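Local coordinates for protein thiamin pyrophosphokinase (Geobacillus thermodenitrificans, PDB 3K94) that probably transfers a pyrophosphate group from ATP to thiamin, making the cofactor thiamin pyrophosphate, at residues R43-G49 against F66-W72; S158-F164 against E201-M205; R11-P15 against I126-Q130. All coordinates share one frame. Numbering follows the deposited sequence.

Contact 1 of 3, residues R43-G49 against F66-W72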
loop_
_atom_site.group_PDB
_atom_site.type_symbol
_atom_site.label_atom_id
_atom_site.label_comp_id
_atom_site.label_asym_id
_atom_site.label_seq_id
_atom_site.Cartn_x
_atom_site.Cartn_y
_atom_site.Cartn_z
ATOM N N ARG B 43 12.730 -14.147 -21.922
ATOM C CA ARG B 43 12.759 -15.464 -21.291
ATOM C C ARG B 43 13.140 -15.356 -19.825
ATOM O O ARG B 43 14.225 -14.886 -19.495
ATOM C CB ARG B 43 13.739 -16.400 -21.988
ATOM C CG ARG B 43 13.572 -17.852 -21.545
ATOM C CD ARG B 43 14.732 -18.711 -22.014
ATOM N NE ARG B 43 14.458 -20.135 -21.856
ATOM C CZ ARG B 43 14.722 -20.822 -20.753
ATOM N NH1 ARG B 43 15.268 -20.210 -19.707
ATOM N NH2 ARG B 43 14.440 -22.116 -20.694
ATOM N N PRO B 44 12.242 -15.792 -18.937
ATOM C CA PRO B 44 12.567 -15.789 -17.515
ATOM C C PRO B 44 13.721 -16.752 -17.300
ATOM O O PRO B 44 13.703 -17.847 -17.853
ATOM C CB PRO B 44 11.297 -16.352 -16.857
ATOM C CG PRO B 44 10.253 -16.367 -17.914
ATOM C CD PRO B 44 10.972 -16.477 -19.213
ATOM N N VAL B 45 14.711 -16.367 -16.515
ATOM C CA VAL B 45 15.790 -17.297 -16.240
ATOM C C VAL B 45 15.257 -18.324 -15.256
ATOM O O VAL B 45 15.826 -19.406 -15.070
ATOM C CB VAL B 45 17.011 -16.577 -15.686
ATOM C CG1 VAL B 45 17.531 -15.572 -16.726
ATOM C CG2 VAL B 45 16.655 -15.883 -14.389
ATOM N N ARG B 46 14.119 -17.987 -14.667
ATOM C CA ARG B 46 13.529 -18.792 -13.616
ATOM C C ARG B 46 12.086 -18.340 -13.405
ATOM O O ARG B 46 11.780 -17.174 -13.606
ATOM C CB ARG B 46 14.340 -18.601 -12.338
ATOM C CG ARG B 46 14.005 -19.556 -11.241
ATOM C CD ARG B 46 15.153 -19.627 -10.258
ATOM N NE ARG B 46 16.280 -20.387 -10.791
ATOM C CZ ARG B 46 16.798 -21.464 -10.205
ATOM N NH1 ARG B 46 16.299 -21.911 -9.057
ATOM N NH2 ARG B 46 17.826 -22.091 -10.763
ATOM N N ALA B 47 11.200 -19.266 -13.044
ATOM C CA ALA B 47 9.834 -18.914 -12.656
ATOM C C ALA B 47 9.427 -19.620 -11.362
ATOM O O ALA B 47 9.924 -20.698 -11.044
ATOM C CB ALA B 47 8.845 -19.237 -13.770
ATOM N N PHE B 48 8.522 -19.003 -10.618
ATOM C CA PHE B 48 8.083 -19.532 -9.332
ATOM C C PHE B 48 6.571 -19.468 -9.240
ATOM O O PHE B 48 5.974 -18.431 -9.517
ATOM C CB PHE B 48 8.649 -18.691 -8.196
ATOM C CG PHE B 48 10.138 -18.716 -8.103
ATOM C CD1 PHE B 48 10.906 -17.843 -8.852
ATOM C CD2 PHE B 48 10.774 -19.590 -7.238
ATOM C CE1 PHE B 48 12.284 -17.850 -8.748
ATOM C CE2 PHE B 48 12.151 -19.597 -7.125
ATOM C CZ PHE B 48 12.910 -18.730 -7.885
ATOM N N GLY B 49 5.962 -20.570 -8.825
ATOM C CA GLY B 49 4.516 -20.657 -8.749
ATOM C C GLY B 49 3.993 -21.946 -9.355
ATOM O O GLY B 49 4.759 -22.747 -9.911
ATOM N N PHE B 66 8.564 -21.846 -24.180
ATOM C CA PHE B 66 9.724 -22.305 -23.410
ATOM C C PHE B 66 9.501 -23.704 -22.828
ATOM O O PHE B 66 9.214 -23.845 -21.636
ATOM C CB PHE B 66 10.019 -21.338 -22.259
ATOM C CG PHE B 66 10.000 -19.894 -22.658
ATOM C CD1 PHE B 66 10.952 -19.389 -23.520
ATOM C CD2 PHE B 66 9.041 -19.036 -22.150
ATOM C CE1 PHE B 66 10.934 -18.049 -23.882
ATOM C CE2 PHE B 66 9.022 -17.709 -22.510
ATOM C CZ PHE B 66 9.978 -17.219 -23.384
ATOM N N PRO B 67 9.621 -24.741 -23.667
ATOM C CA PRO B 67 9.394 -26.112 -23.187
ATOM C C PRO B 67 10.324 -26.478 -22.041
ATOM O O PRO B 67 9.960 -27.279 -21.188
ATOM C CB PRO B 67 9.699 -26.977 -24.416
ATOM C CG PRO B 67 9.466 -26.081 -25.576
ATOM C CD PRO B 67 9.863 -24.691 -25.117
ATOM N N ASP B 68 11.503 -25.875 -22.014
ATOM C CA ASP B 68 12.506 -26.206 -21.016
ATOM C C ASP B 68 12.537 -25.235 -19.839
ATOM O O ASP B 68 13.512 -25.204 -19.088
ATOM C CB ASP B 68 13.893 -26.257 -21.673
ATOM C CG ASP B 68 14.260 -24.946 -22.369
ATOM O OD1 ASP B 68 15.471 -24.708 -22.591
ATOM O OD2 ASP B 68 13.340 -24.152 -22.690
ATOM N N LEU B 69 11.490 -24.433 -19.672
ATOM C CA LEU B 69 11.511 -23.417 -18.621
ATOM C C LEU B 69 11.782 -24.078 -17.266
ATOM O O LEU B 69 11.256 -25.144 -16.980
ATOM C CB LEU B 69 10.190 -22.654 -18.578
ATOM C CG LEU B 69 10.219 -21.165 -18.203
ATOM C CD1 LEU B 69 8.859 -20.735 -17.712
ATOM C CD2 LEU B 69 11.274 -20.863 -17.160
ATOM N N ASP B 70 12.621 -23.459 -16.446
ATOM C CA ASP B 70 12.844 -23.939 -15.092
ATOM C C ASP B 70 11.805 -23.312 -14.155
ATOM O O ASP B 70 11.928 -22.150 -13.775
ATOM C CB ASP B 70 14.262 -23.593 -14.624
ATOM C CG ASP B 70 14.589 -24.184 -13.260
ATOM O OD1 ASP B 70 13.968 -25.204 -12.901
ATOM O OD2 ASP B 70 15.461 -23.635 -12.547
ATOM N N VAL B 71 10.775 -24.078 -13.802
ATOM C CA VAL B 71 9.737 -23.581 -12.909
ATOM C C VAL B 71 9.889 -24.187 -11.524
ATOM O O VAL B 71 10.142 -25.385 -11.385
ATOM C CB VAL B 71 8.328 -23.901 -13.431
ATOM C CG1 VAL B 71 7.292 -23.338 -12.487
ATOM C CG2 VAL B 71 8.136 -23.324 -14.818
ATOM N N TRP B 72 9.750 -23.356 -10.500
ATOM C CA TRP B 72 9.795 -23.832 -9.122
ATOM C C TRP B 72 8.417 -23.740 -8.487
ATOM O O TRP B 72 7.779 -22.687 -8.511
ATOM C CB TRP B 72 10.848 -23.069 -8.317
ATOM C CG TRP B 72 12.215 -23.395 -8.799
ATOM C CD1 TRP B 72 12.838 -22.890 -9.907
ATOM C CD2 TRP B 72 13.120 -24.342 -8.224
ATOM N NE1 TRP B 72 14.084 -23.451 -10.044
ATOM C CE2 TRP B 72 14.282 -24.347 -9.026
ATOM C CE3 TRP B 72 13.064 -25.182 -7.108
ATOM C CZ2 TRP B 72 15.380 -25.157 -8.742
ATOM C CZ3 TRP B 72 14.154 -25.983 -6.826
ATOM C CH2 TRP B 72 15.297 -25.966 -7.640
#
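Residues 43-49 and 66-72 carry the two parallel strands of a beta-alpha-beta unit (strand 46-48, helix 56-65, strand 71-72) in the catalytic domain, with 71-72 at the sheet edge. At the start, Arg-43 reaches across in an extended t, t, t conformation: its CG lies over the face of the Phe-66 ring, 3.9 Å from the centroid, a CH-pi contact, and its NH2 forms a salt bridge with Asp-68 OD2 at 3.1 Å. Pro-44 covers the same ring face, CD to Phe-66 CE2 4.0 Å, while helix 33-40 supplies Leu-38 as a further neighbour of Phe-66. Arg-46 pairs with Asp-70 by charge alone, NH2 to OD2 3.3 Å, because this oxygen lies well out of the guanidinium plane; the same OD2 accepts a hydrogen bond from Trp-72 NE1 at 2.9 Å. Ala-47 carries the parallel register, its N bonding to Asp-70 O (3.1 Å) and its O receiving Trp-72 N (2.7 Å), and its CB meets Val-71 CG2 at 4.3 Å. On the other sheet face, Phe-48 CD2 packs 3.6 Å from Trp-72 CB, the rings near parallel but barely overlapping. Gly-49 N closes the ladder on Trp-72 O at 2.8 Å. Backbone bonds thus fix the pairing where the strands meet, flanked by the Arg-46 to Asp-70 charge pair, whereas the Arg-43 to Asp-68 salt bridge and the Phe-66 ring join the segments where the backbones diverge.

Contact 2 of 3, residues S158-F164 against E201-M205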
loop_
_atom_site.group_PDB
_atom_site.type_symbol
_atom_site.label_atom_id
_atom_site.label_comp_id
_atom_site.label_asym_id
_atom_site.label_seq_id
_atom_site.Cartn_x
_atom_site.Cartn_y
_atom_site.Cartn_z
ATOM N N SER B 158 10.669 2.016 12.022
ATOM C CA SER B 158 11.003 1.833 13.430
ATOM C C SER B 158 10.355 2.927 14.274
ATOM O O SER B 158 9.910 3.954 13.748
ATOM C CB SER B 158 12.512 1.894 13.596
ATOM O OG SER B 158 12.978 3.124 13.077
ATOM N N GLU B 159 10.315 2.718 15.585
ATOM C CA GLU B 159 9.682 3.676 16.483
ATOM C C GLU B 159 10.311 5.069 16.367
ATOM O O GLU B 159 9.623 6.092 16.452
ATOM C CB GLU B 159 9.729 3.176 17.928
ATOM C CG GLU B 159 8.497 3.539 18.725
ATOM C CD GLU B 159 7.214 3.167 17.995
ATOM O OE1 GLU B 159 7.201 2.122 17.301
ATOM O OE2 GLU B 159 6.221 3.916 18.113
ATOM N N THR B 160 11.622 5.114 16.175
ATOM C CA THR B 160 12.284 6.390 15.964
ATOM C C THR B 160 13.329 6.266 14.868
ATOM O O THR B 160 13.821 5.177 14.582
ATOM C CB THR B 160 12.931 6.948 17.259
ATOM O OG1 THR B 160 14.184 6.305 17.496
ATOM C CG2 THR B 160 12.024 6.732 18.464
ATOM N N VAL B 161 13.632 7.390 14.239
ATOM C CA VAL B 161 14.691 7.480 13.245
ATOM C C VAL B 161 15.524 8.704 13.590
ATOM O O VAL B 161 15.019 9.827 13.574
ATOM C CB VAL B 161 14.123 7.628 11.828
ATOM C CG1 VAL B 161 15.203 8.126 10.869
ATOM C CG2 VAL B 161 13.523 6.294 11.344
ATOM N N ALA B 162 16.793 8.490 13.923
ATOM C CA ALA B 162 17.621 9.581 14.436
ATOM C C ALA B 162 18.476 10.242 13.372
ATOM O O ALA B 162 18.832 9.622 12.363
ATOM C CB ALA B 162 18.489 9.103 15.596
ATOM N N GLU B 163 18.787 11.510 13.634
ATOM C CA GLU B 163 19.659 12.339 12.817
ATOM C C GLU B 163 19.318 12.272 11.337
ATOM O O GLU B 163 20.195 12.140 10.489
ATOM C CB GLU B 163 21.129 11.987 13.053
ATOM C CG GLU B 163 21.566 12.055 14.509
ATOM C CD GLU B 163 23.013 11.622 14.690
ATOM O OE1 GLU B 163 23.863 12.044 13.878
ATOM O OE2 GLU B 163 23.302 10.857 15.633
ATOM N N PHE B 164 18.032 12.370 11.030
ATOM C CA PHE B 164 17.609 12.400 9.646
ATOM C C PHE B 164 18.073 13.703 8.981
ATOM O O PHE B 164 17.814 14.792 9.483
ATOM C CB PHE B 164 16.099 12.236 9.556
ATOM C CG PHE B 164 15.607 12.087 8.165
ATOM C CD1 PHE B 164 16.006 11.002 7.396
ATOM C CD2 PHE B 164 14.758 13.028 7.610
ATOM C CE1 PHE B 164 15.561 10.861 6.098
ATOM C CE2 PHE B 164 14.300 12.878 6.316
ATOM C CZ PHE B 164 14.701 11.786 5.561
ATOM N N GLU B 201 20.131 6.090 13.122
ATOM C CA GLU B 201 19.422 5.028 13.830
ATOM C C GLU B 201 18.061 4.752 13.221
ATOM O O GLU B 201 17.406 5.663 12.714
ATOM C CB GLU B 201 19.219 5.392 15.297
ATOM C CG GLU B 201 20.477 5.413 16.119
ATOM C CD GLU B 201 20.182 5.626 17.585
ATOM O OE1 GLU B 201 18.990 5.551 17.962
ATOM O OE2 GLU B 201 21.136 5.868 18.356
ATOM N N GLY B 202 17.637 3.494 13.299
ATOM C CA GLY B 202 16.284 3.118 12.934
ATOM C C GLY B 202 16.126 2.565 11.529
ATOM O O GLY B 202 17.102 2.168 10.889
ATOM N N ILE B 203 14.883 2.544 11.055
ATOM C CA ILE B 203 14.544 1.957 9.766
ATOM C C ILE B 203 13.551 2.852 9.050
ATOM O O ILE B 203 12.510 3.195 9.603
ATOM C CB ILE B 203 13.904 0.571 9.922
ATOM C CG1 ILE B 203 14.782 -0.342 10.779
ATOM C CG2 ILE B 203 13.652 -0.067 8.550
ATOM C CD1 ILE B 203 14.242 -1.744 10.873
ATOM N N LEU B 204 13.850 3.210 7.810
ATOM C CA LEU B 204 13.091 4.261 7.142
ATOM C C LEU B 204 12.615 3.852 5.760
ATOM O O LEU B 204 13.375 3.278 4.972
ATOM C CB LEU B 204 13.948 5.517 7.024
ATOM C CG LEU B 204 13.290 6.757 6.431
ATOM C CD1 LEU B 204 12.409 7.409 7.487
ATOM C CD2 LEU B 204 14.341 7.741 5.943
HETATM N N MSE B 205 11.362 4.168 5.460
HETATM C CA MSE B 205 10.806 3.877 4.151
HETATM C C MSE B 205 10.825 5.104 3.261
HETATM O O MSE B 205 10.431 6.186 3.684
HETATM C CB MSE B 205 9.372 3.357 4.288
HETATM C CG MSE B 205 8.689 3.121 2.958
HETATM SE SE MSE B 205 6.873 2.366 3.111
HETATM C CE MSE B 205 6.148 3.547 4.473
#
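In the beta-rich vitamin B1-binding domain, this contact joins the segment around the short strand 160-161, which follows strand 151-156, to the start of that strand's antiparallel neighbour, 204-209. Three hydrogen bonds cross between the segments. Ser-158 N donates to Ile-203 O at a long 3.3 Å, Ile-203 N donates to Ser-158 OG at 2.8 Å, and Ala-162 N donates to Glu-201 O at 3.1 Å. Ser-158 therefore engages both backbone polar atoms of Ile-203. Glu-201 O also receives a CA-H...O contact from Val-161 CA at 3.3 Å. Close approach here depends on Gly-202: a CB in its place would clash with Thr-160 O and Ser-158 OG, and at its phi/psi of 97/-163 it would also press on the preceding carbonyl oxygen. Apolar contacts are made on the buried side, where Leu-204 receives Val-161, CD1 to CG2 4.2 Å, and Phe-164, whose CE1 lies 3.4 Å from Leu-204 CD2. Phe-199 of strand 194-199 touches both Val-161 and Leu-204, and Tyr-154 stacks edge-to-face on Phe-164, so this cluster links the large sheet to the three-stranded one holding Phe-199. The Ser-158 hydroxyl itself donates from OG to Thr-160 O at 2.7 Å.

Contact 3 of 3, residues R11-P15 against I126-Q130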
loop_
_atom_site.group_PDB
_atom_site.type_symbol
_atom_site.label_atom_id
_atom_site.label_comp_id
_atom_site.label_asym_id
_atom_site.label_seq_id
_atom_site.Cartn_x
_atom_site.Cartn_y
_atom_site.Cartn_z
ATOM N N ARG B 11 -2.522 -6.059 -13.978
ATOM C CA ARG B 11 -1.555 -5.818 -15.049
ATOM C C ARG B 11 -1.487 -4.378 -15.502
ATOM O O ARG B 11 -0.479 -3.941 -16.035
ATOM C CB ARG B 11 -1.827 -6.742 -16.241
ATOM C CG ARG B 11 -1.437 -8.166 -15.909
ATOM C CD ARG B 11 -1.677 -9.161 -17.027
ATOM N NE ARG B 11 -1.097 -10.450 -16.650
ATOM C CZ ARG B 11 -1.439 -11.619 -17.180
ATOM N NH1 ARG B 11 -2.368 -11.684 -18.129
ATOM N NH2 ARG B 11 -0.848 -12.727 -16.758
ATOM N N GLU B 12 -2.565 -3.639 -15.296
ATOM C CA GLU B 12 -2.579 -2.245 -15.701
ATOM C C GLU B 12 -1.651 -1.400 -14.813
ATOM O O GLU B 12 -1.307 -0.274 -15.163
ATOM C CB GLU B 12 -4.016 -1.689 -15.702
ATOM C CG GLU B 12 -4.630 -1.444 -14.324
ATOM C CD GLU B 12 -5.248 -2.688 -13.683
ATOM O OE1 GLU B 12 -5.089 -3.821 -14.214
ATOM O OE2 GLU B 12 -5.907 -2.518 -12.627
ATOM N N LEU B 13 -1.229 -1.956 -13.680
ATOM C CA LEU B 13 -0.303 -1.266 -12.786
ATOM C C LEU B 13 1.172 -1.402 -13.187
ATOM O O LEU B 13 2.029 -0.672 -12.683
ATOM C CB LEU B 13 -0.504 -1.735 -11.340
ATOM C CG LEU B 13 -1.903 -1.584 -10.756
ATOM C CD1 LEU B 13 -1.903 -1.972 -9.289
ATOM C CD2 LEU B 13 -2.440 -0.146 -10.948
ATOM N N LEU B 14 1.475 -2.340 -14.079
ATOM C CA LEU B 14 2.866 -2.548 -14.507
ATOM C C LEU B 14 3.376 -1.379 -15.340
ATOM O O LEU B 14 2.646 -0.848 -16.159
ATOM C CB LEU B 14 2.987 -3.814 -15.364
ATOM C CG LEU B 14 2.585 -5.170 -14.784
ATOM C CD1 LEU B 14 2.626 -6.232 -15.878
ATOM C CD2 LEU B 14 3.470 -5.565 -13.628
ATOM N N PRO B 15 4.645 -0.987 -15.146
ATOM C CA PRO B 15 5.237 -0.100 -16.155
ATOM C C PRO B 15 5.433 -0.872 -17.458
ATOM O O PRO B 15 5.258 -2.100 -17.484
ATOM C CB PRO B 15 6.617 0.241 -15.582
ATOM C CG PRO B 15 6.780 -0.534 -14.315
ATOM C CD PRO B 15 5.634 -1.502 -14.185
ATOM N N ILE B 126 10.358 -2.042 -4.803
ATOM C CA ILE B 126 9.069 -2.364 -5.390
ATOM C C ILE B 126 8.735 -1.267 -6.399
ATOM O O ILE B 126 8.804 -0.064 -6.083
ATOM C CB ILE B 126 7.971 -2.452 -4.309
ATOM C CG1 ILE B 126 8.176 -3.710 -3.458
ATOM C CG2 ILE B 126 6.589 -2.436 -4.950
ATOM C CD1 ILE B 126 7.220 -3.824 -2.266
ATOM N N VAL B 127 8.373 -1.661 -7.610
ATOM C CA VAL B 127 8.121 -0.692 -8.667
ATOM C C VAL B 127 6.795 -0.932 -9.369
ATOM O O VAL B 127 6.481 -2.066 -9.744
ATOM C CB VAL B 127 9.204 -0.797 -9.755
ATOM C CG1 VAL B 127 8.943 0.237 -10.861
ATOM C CG2 VAL B 127 10.594 -0.665 -9.135
ATOM N N ASP B 128 6.011 0.129 -9.539
ATOM C CA ASP B 128 4.848 0.067 -10.425
ATOM C C ASP B 128 4.777 1.315 -11.308
ATOM O O ASP B 128 5.690 2.133 -11.292
ATOM C CB ASP B 128 3.539 -0.298 -9.680
ATOM C CG ASP B 128 2.935 0.868 -8.875
ATOM O OD1 ASP B 128 3.403 2.018 -8.990
ATOM O OD2 ASP B 128 1.964 0.611 -8.123
ATOM N N ARG B 129 3.735 1.452 -12.112
ATOM C CA ARG B 129 3.701 2.577 -13.051
ATOM C C ARG B 129 3.853 3.950 -12.398
ATOM O O ARG B 129 4.136 4.922 -13.090
ATOM C CB ARG B 129 2.409 2.566 -13.871
ATOM C CG ARG B 129 1.159 2.632 -13.022
ATOM C CD ARG B 129 -0.092 2.595 -13.874
ATOM N NE ARG B 129 -1.290 2.702 -13.049
ATOM C CZ ARG B 129 -2.509 2.838 -13.542
ATOM N NH1 ARG B 129 -2.678 2.883 -14.854
ATOM N NH2 ARG B 129 -3.549 2.935 -12.731
ATOM N N GLN B 130 3.670 4.035 -11.079
ATOM C CA GLN B 130 3.584 5.334 -10.406
ATOM C C GLN B 130 4.476 5.475 -9.183
ATOM O O GLN B 130 4.464 6.536 -8.527
ATOM C CB GLN B 130 2.148 5.576 -9.912
ATOM C CG GLN B 130 1.227 6.178 -10.899
ATOM C CD GLN B 130 -0.132 6.480 -10.281
ATOM O OE1 GLN B 130 -1.029 5.642 -10.303
ATOM N NE2 GLN B 130 -0.283 7.681 -9.724
HETATM O O HOH W 1 -1.288 2.041 -17.051
#
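An Asx turn at the end of strand 125-128 forms one side of this contact: Asp-128 OD1 accepts from Gln-130 N at 2.9 Å as the chain turns toward antiparallel strand 131-136. The other side is the loop between the parallel strands 4-6 and 28-30, so the contact lies where the parallel part of the mixed sheet gives way to antiparallel strands. A single direct hydrogen bond crosses it, Arg-129 N to Leu-13 O, 2.8 Å. Beside this bond, Pro-15 CG packs 4.1 Å from Val-127 CG1, and Tyr-20 and Phe-99 touch both residues. The Asp-128 carboxylate also reaches Thr-102 through OD2, and Asp-128 packs against Leu-106 of the second subunit, placing the turn beside the dimer interface. The long Arg-129 side chain lies along the loop, with its NE 3.7 Å from Leu-13 CD2. At its end a water completes the link, accepting from Arg-129 NH1 at 2.7 Å and donating to Glu-12 O at 3.0 Å.

All three contacts reach the same mixed sheet. Contact 1 lies at its outermost parallel edge, contact 3 where parallel strands meet antiparallel ones, and contact 2 at the end of the antiparallel strands, some 39 Å from contact 1 between contact centres. All are partly buried, but contact 3 is the most central, its centre about 10 Å from that of the chain, against about 21 and 20 Å for contacts 1 and 2. Contact 1 is a parallel strand pair with salt bridges; contact 2 joins a segment with a short strand to a strand start through a serine hydroxyl and an apolar cluster, contact 3 a loop to a strand end, with a bridging water. In contact 3, Asp-128 itself packs against the second subunit.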